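Local coordinates for glutaredoxin (Methanosarcina mazei, PDB 3NZN), which probably acts as a thiol-disulfide oxidoreductase of the thioredoxin superfamily, passing electrons through a CxxC pair at the start of a helix, at residues D55-E58 / G59-E63; V66-V69 / R70-P74. All coordinates share one frame; numbering follows the deposited sequence.

Contact 1: D55-E58 / G59-E63. With SO4 (sulfate ion), chain E.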
loop_
_atom_site.group_PDB
_atom_site.type_symbol
_atom_site.label_atom_id
_atom_site.label_comp_id
_atom_site.label_asym_id
_atom_site.label_seq_id
_atom_site.Cartn_x
_atom_site.Cartn_y
_atom_site.Cartn_z
ATOM N N ASP A 55 -2.074 -0.364 7.091
ATOM C CA ASP A 55 -3.041 0.274 6.185
ATOM C C ASP A 55 -3.842 1.308 6.881
ATOM O O ASP A 55 -4.549 2.078 6.174
ATOM C CB ASP A 55 -3.977 -0.749 5.660
ATOM C CG ASP A 55 -4.775 -1.435 6.730
ATOM O OD1 ASP A 55 -4.197 -1.974 7.709
ATOM O OD2 ASP A 55 -5.974 -1.613 6.610
ATOM N N ARG A 56 -3.807 1.496 8.190
ATOM C CA ARG A 56 -4.478 2.524 8.918
ATOM C C ARG A 56 -3.596 3.692 9.258
ATOM O O ARG A 56 -4.014 4.601 9.904
ATOM C CB ARG A 56 -5.195 1.959 10.147
ATOM C CG ARG A 56 -6.345 1.119 9.730
ATOM C CD ARG A 56 -7.207 0.731 10.805
ATOM N NE ARG A 56 -8.416 0.068 10.323
ATOM C CZ ARG A 56 -9.122 -0.692 11.168
ATOM N NH1 ARG A 56 -8.760 -0.750 12.417
ATOM N NH2 ARG A 56 -10.200 -1.339 10.757
ATOM N N LEU A 57 -2.358 3.637 8.823
ATOM C CA LEU A 57 -1.432 4.736 9.076
ATOM C C LEU A 57 -1.439 5.693 7.908
ATOM O O LEU A 57 -1.702 5.290 6.793
ATOM C CB LEU A 57 -0.047 4.188 9.338
ATOM C CG LEU A 57 0.160 3.251 10.519
ATOM C CD1 LEU A 57 1.564 2.707 10.453
ATOM C CD2 LEU A 57 -0.133 3.958 11.872
ATOM N N GLU A 58 -0.916 6.884 8.175
ATOM C CA GLU A 58 -0.858 7.987 7.300
ATOM C C GLU A 58 0.518 8.617 7.309
ATOM O O GLU A 58 1.176 8.566 8.311
ATOM C CB GLU A 58 -1.857 9.054 7.812
ATOM C CG GLU A 58 -3.319 8.709 7.560
ATOM C CD GLU A 58 -4.074 8.230 8.786
ATOM O OE1 GLU A 58 -4.231 8.966 9.857
ATOM O OE2 GLU A 58 -4.574 7.111 8.643
ATOM N N GLY A 59 0.853 9.333 6.230
ATOM C CA GLY A 59 1.977 10.182 6.194
ATOM C C GLY A 59 3.242 9.520 6.641
ATOM O O GLY A 59 3.526 8.366 6.247
ATOM N N LYS A 60 4.034 10.205 7.472
ATOM C CA LYS A 60 5.329 9.759 7.800
ATOM C C LYS A 60 5.227 8.460 8.604
ATOM O O LYS A 60 6.142 7.620 8.559
ATOM C CB LYS A 60 6.111 10.813 8.614
ATOM C CG LYS A 60 6.412 12.067 7.820
ATOM C CD LYS A 60 6.485 13.382 8.697
ATOM C CE LYS A 60 6.458 14.613 7.812
ATOM N NZ LYS A 60 7.479 14.446 6.698
ATOM N N GLU A 61 4.194 8.292 9.414
ATOM C CA GLU A 61 4.077 7.085 10.135
ATOM C C GLU A 61 3.949 5.870 9.222
ATOM O O GLU A 61 4.487 4.815 9.578
ATOM C CB GLU A 61 2.937 7.134 11.124
ATOM C CG GLU A 61 3.271 7.976 12.299
ATOM C CD GLU A 61 2.268 7.922 13.425
ATOM O OE1 GLU A 61 1.252 7.171 13.337
ATOM O OE2 GLU A 61 2.493 8.679 14.428
ATOM N N GLU A 62 3.150 5.948 8.196
ATOM C CA GLU A 62 3.003 4.850 7.254
ATOM C C GLU A 62 4.303 4.591 6.550
ATOM O O GLU A 62 4.728 3.449 6.462
ATOM C CB GLU A 62 1.955 5.171 6.229
ATOM C CG GLU A 62 1.635 4.036 5.231
ATOM C CD GLU A 62 2.509 3.975 3.988
ATOM O OE1 GLU A 62 3.295 4.934 3.706
ATOM O OE2 GLU A 62 2.438 2.913 3.258
ATOM N N GLU A 63 5.032 5.636 6.185
ATOM C CA GLU A 63 6.286 5.504 5.488
ATOM C C GLU A 63 7.283 4.740 6.392
ATOM O O GLU A 63 7.986 3.829 5.952
ATOM C CB GLU A 63 6.849 6.852 5.101
ATOM C CG GLU A 63 8.114 6.787 4.314
ATOM C CD GLU A 63 8.634 8.146 3.817
ATOM O OE1 GLU A 63 7.936 9.138 4.109
ATOM O OE2 GLU A 63 9.714 8.157 3.154
HETATM S S SO4 E . 2.648 13.262 8.881
HETATM O O1 SO4 E . 3.265 14.451 9.518
HETATM O O2 SO4 E . 2.827 12.094 9.774
HETATM O O3 SO4 E . 1.186 13.446 8.623
HETATM O O4 SO4 E . 3.316 12.904 7.638
HETATM O O HOH W 1 -0.756 7.742 11.308
#
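Leu57 lies over the first turn of helix 59-72 and covers the backbone of Glu61 and Glu62. This is the loop-to-helix junction after strand 49-53 in a glutaredoxin of the thioredoxin fold. The CD1 methyl of Leu57 sits 3.7 Å from Glu61 O. Leu57 CB packs against Glu62 CB at 3.8 Å. The other methyl, CD2, meets the carboxylate end of Glu61, and the two side chains cross at about a right angle. CB of Leu57 points toward the helix, and with CG anti to the carbonyl carbon of Leu57 (chi1 -60°) the two methyls reach Glu61. Leu57 is buried, and it also touches Asp11 on strand 10-15.

The turn is closed by Glu62 N, which donates to Glu58 O at 3.3 Å. The N-H points nearly straight at the oxygen (164°), but the donor stands above the carbonyl plane. A water joins the same two segments. It accepts from Glu58 N and donates to Glu61 OE1 at 2.9 Å. That oxygen also forms a salt bridge with Arg12, so a charge and a water share it.

Gly59 has a positive phi of 51°, which favours glycine. A CB here would also clash with O4 of the bound sulfate, which probably comes from the crystallisation liquor. The anion lies at the amino-terminal end of the helix, where the helix dipole would probably favour it. Lys60 N donates to sulfate O4 at 2.8 Å and more weakly to O2, while Lys60 CG lies 3.2 Å from O4.

Contact 2: V66-V69 / R70-P74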
loop_
_atom_site.group_PDB
_atom_site.type_symbol
_atom_site.label_atom_id
_atom_site.label_comp_id
_atom_site.label_asym_id
_atom_site.label_seq_id
_atom_site.Cartn_x
_atom_site.Cartn_y
_atom_site.Cartn_z
ATOM N N VAL A 66 6.439 0.974 6.793
ATOM C CA VAL A 66 6.813 0.191 5.660
ATOM C C VAL A 66 8.310 0.013 5.606
ATOM O O VAL A 66 8.793 -1.060 5.261
ATOM C CB VAL A 66 6.228 0.771 4.355
ATOM C CG1 VAL A 66 6.904 0.114 3.175
ATOM C CG2 VAL A 66 4.676 0.626 4.400
ATOM N N GLU A 67 9.068 1.069 5.879
ATOM C CA GLU A 67 10.502 0.913 5.878
ATOM C C GLU A 67 10.953 -0.080 6.923
ATOM O O GLU A 67 11.923 -0.825 6.674
ATOM C CB GLU A 67 11.169 2.256 6.164
ATOM C CG GLU A 67 11.055 3.267 5.104
ATOM C CD GLU A 67 11.401 4.739 5.531
ATOM O OE1 GLU A 67 11.466 5.151 6.734
ATOM O OE2 GLU A 67 11.507 5.558 4.611
ATOM N N GLU A 68 10.336 -0.094 8.093
ATOM C CA GLU A 68 10.712 -1.074 9.100
ATOM C C GLU A 68 10.419 -2.519 8.637
ATOM O O GLU A 68 11.238 -3.403 8.831
ATOM C CB GLU A 68 9.996 -0.758 10.383
ATOM C CG GLU A 68 10.235 -1.782 11.484
ATOM C CD GLU A 68 11.588 -1.718 12.133
ATOM O OE1 GLU A 68 12.454 -0.880 11.747
ATOM O OE2 GLU A 68 11.805 -2.534 13.124
ATOM N N VAL A 69 9.236 -2.745 8.085
ATOM C CA VAL A 69 8.917 -4.032 7.546
ATOM C C VAL A 69 9.913 -4.411 6.461
ATOM O O VAL A 69 10.436 -5.482 6.420
ATOM C CB VAL A 69 7.482 -4.067 7.012
ATOM C CG1 VAL A 69 7.214 -5.354 6.305
ATOM C CG2 VAL A 69 6.514 -3.883 8.146
ATOM N N ARG A 70 10.197 -3.483 5.520
ATOM C CA ARG A 70 11.091 -3.839 4.438
ATOM C C ARG A 70 12.500 -4.245 4.889
ATOM O O ARG A 70 13.074 -5.072 4.355
ATOM C CB ARG A 70 11.170 -2.635 3.459
ATOM C CG ARG A 70 12.030 -2.901 2.266
ATOM C CD ARG A 70 11.983 -1.624 1.291
ATOM N NE ARG A 70 10.725 -1.598 0.505
ATOM C CZ ARG A 70 9.850 -0.627 0.487
ATOM N NH1 ARG A 70 8.768 -0.751 -0.236
ATOM N NH2 ARG A 70 10.022 0.427 1.154
ATOM N N ARG A 71 12.953 -3.583 5.921
ATOM C CA ARG A 71 14.282 -3.903 6.508
ATOM C C ARG A 71 14.406 -5.398 6.883
ATOM O O ARG A 71 15.398 -6.017 6.628
ATOM C CB ARG A 71 14.563 -3.047 7.727
ATOM C CG ARG A 71 15.775 -3.457 8.541
ATOM C CD ARG A 71 15.870 -2.616 9.777
ATOM N NE ARG A 71 16.684 -3.223 10.813
ATOM C CZ ARG A 71 16.759 -2.721 12.015
ATOM N NH1 ARG A 71 16.103 -1.640 12.315
ATOM N NH2 ARG A 71 17.496 -3.337 12.923
ATOM N N PHE A 72 13.322 -5.927 7.466
ATOM C CA PHE A 72 13.300 -7.268 7.993
ATOM C C PHE A 72 12.672 -8.275 7.023
ATOM O O PHE A 72 12.792 -9.487 7.164
ATOM C CB PHE A 72 12.521 -7.312 9.287
ATOM C CG PHE A 72 13.346 -6.793 10.462
ATOM C CD1 PHE A 72 14.229 -7.612 11.094
ATOM C CD2 PHE A 72 13.179 -5.555 10.952
ATOM C CE1 PHE A 72 15.001 -7.168 12.143
ATOM C CE2 PHE A 72 13.979 -5.119 12.046
ATOM C CZ PHE A 72 14.809 -5.971 12.630
ATOM N N ASN A 73 11.967 -7.759 6.025
ATOM C CA ASN A 73 11.145 -8.552 5.116
ATOM C C ASN A 73 11.009 -7.762 3.801
ATOM O O ASN A 73 10.084 -7.020 3.590
ATOM C CB ASN A 73 9.760 -8.794 5.671
ATOM C CG ASN A 73 8.853 -9.480 4.665
ATOM O OD1 ASN A 73 9.317 -10.023 3.689
ATOM N ND2 ASN A 73 7.587 -9.541 4.972
ATOM N N PRO A 74 11.964 -7.986 2.881
ATOM C CA PRO A 74 11.928 -7.269 1.633
ATOM C C PRO A 74 10.691 -7.400 0.779
ATOM O O PRO A 74 10.459 -6.543 -0.120
ATOM C CB PRO A 74 13.206 -7.750 0.933
ATOM C CG PRO A 74 14.127 -8.195 2.061
ATOM C CD PRO A 74 13.253 -8.667 3.106
#
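Glu68 and Phe72 run side by side on helix 59-72 and point the same way, one turn apart. The carboxylate reaches the rim of the ring, not its face: Glu68 OE2 lies 3.5 Å from Phe72 CE2, near the ring plane. The two flat groups are turned 64° against each other. Glu68 CG is anti to N (chi1 176°), and a bend at chi2 brings the carboxylate alongside the ring edge. Glu68 O meets the same edge, in plane, 3.6 Å from Phe72 CD2.

The other carboxylate oxygen faces Arg71. Glu68 OE1 and Arg71 NH1 are 3.8 Å apart, a long salt bridge, with the two planes almost perpendicular. Phe72 CE2 lies over one face of the Arg71 guanidinium, offset toward its rim. A leucine in place of Glu68, which has no carboxylate, would probably leave Arg71 NH1 without this acidic mate and the CE2 edge of Phe72 without its carboxylate partner.

On another side of the helix, Arg70 bends at chi3 and sets its guanidinium against Val66, with Arg70 NH2 3.7 Å from Val66 CG1. Arg70 N donates to Val66 O at 2.8 Å, a regular helical bond. At the carboxyl end, Val69 O receives Phe72 N and Asn73 N, both weakly. Asn73 is the first residue to leave helical angles.

Val69 packs on Phe78 and Thr80 of strand 77-83 and on Tyr27 of strand 24-28. Asn73 ND2 bonds to Thr80 and Ser77, which ties the helix end to strand 77-83. Phe72 rests on Ile82 of that strand and on Ala88 of strand 87-90.

Overall arrangement
Contacts 1 and 2 occupy the two ends of helix 59-72, with centres about 14 Å apart. Contact 1 starts the helix and lies at the surface. Contact 2 finishes it and is partly buried, with Val69 against the sheet and Val66 against loop residues. Their polar chemistry differs accordingly. At the start, backbone N-H groups meet an anion and a water. At the end, a backbone carbonyl gathers weak bonds. One long Glu68-Arg71 salt bridge spans the turn there, whereas the acid of contact 1, Glu61, pairs outside it with Arg12. Both ends also face another copy of the protein: Glu62 and Glu63 form long, weak ion pairs with Arg70 of the third subunit, and Arg70 of contact 2 makes the reciprocal pairs.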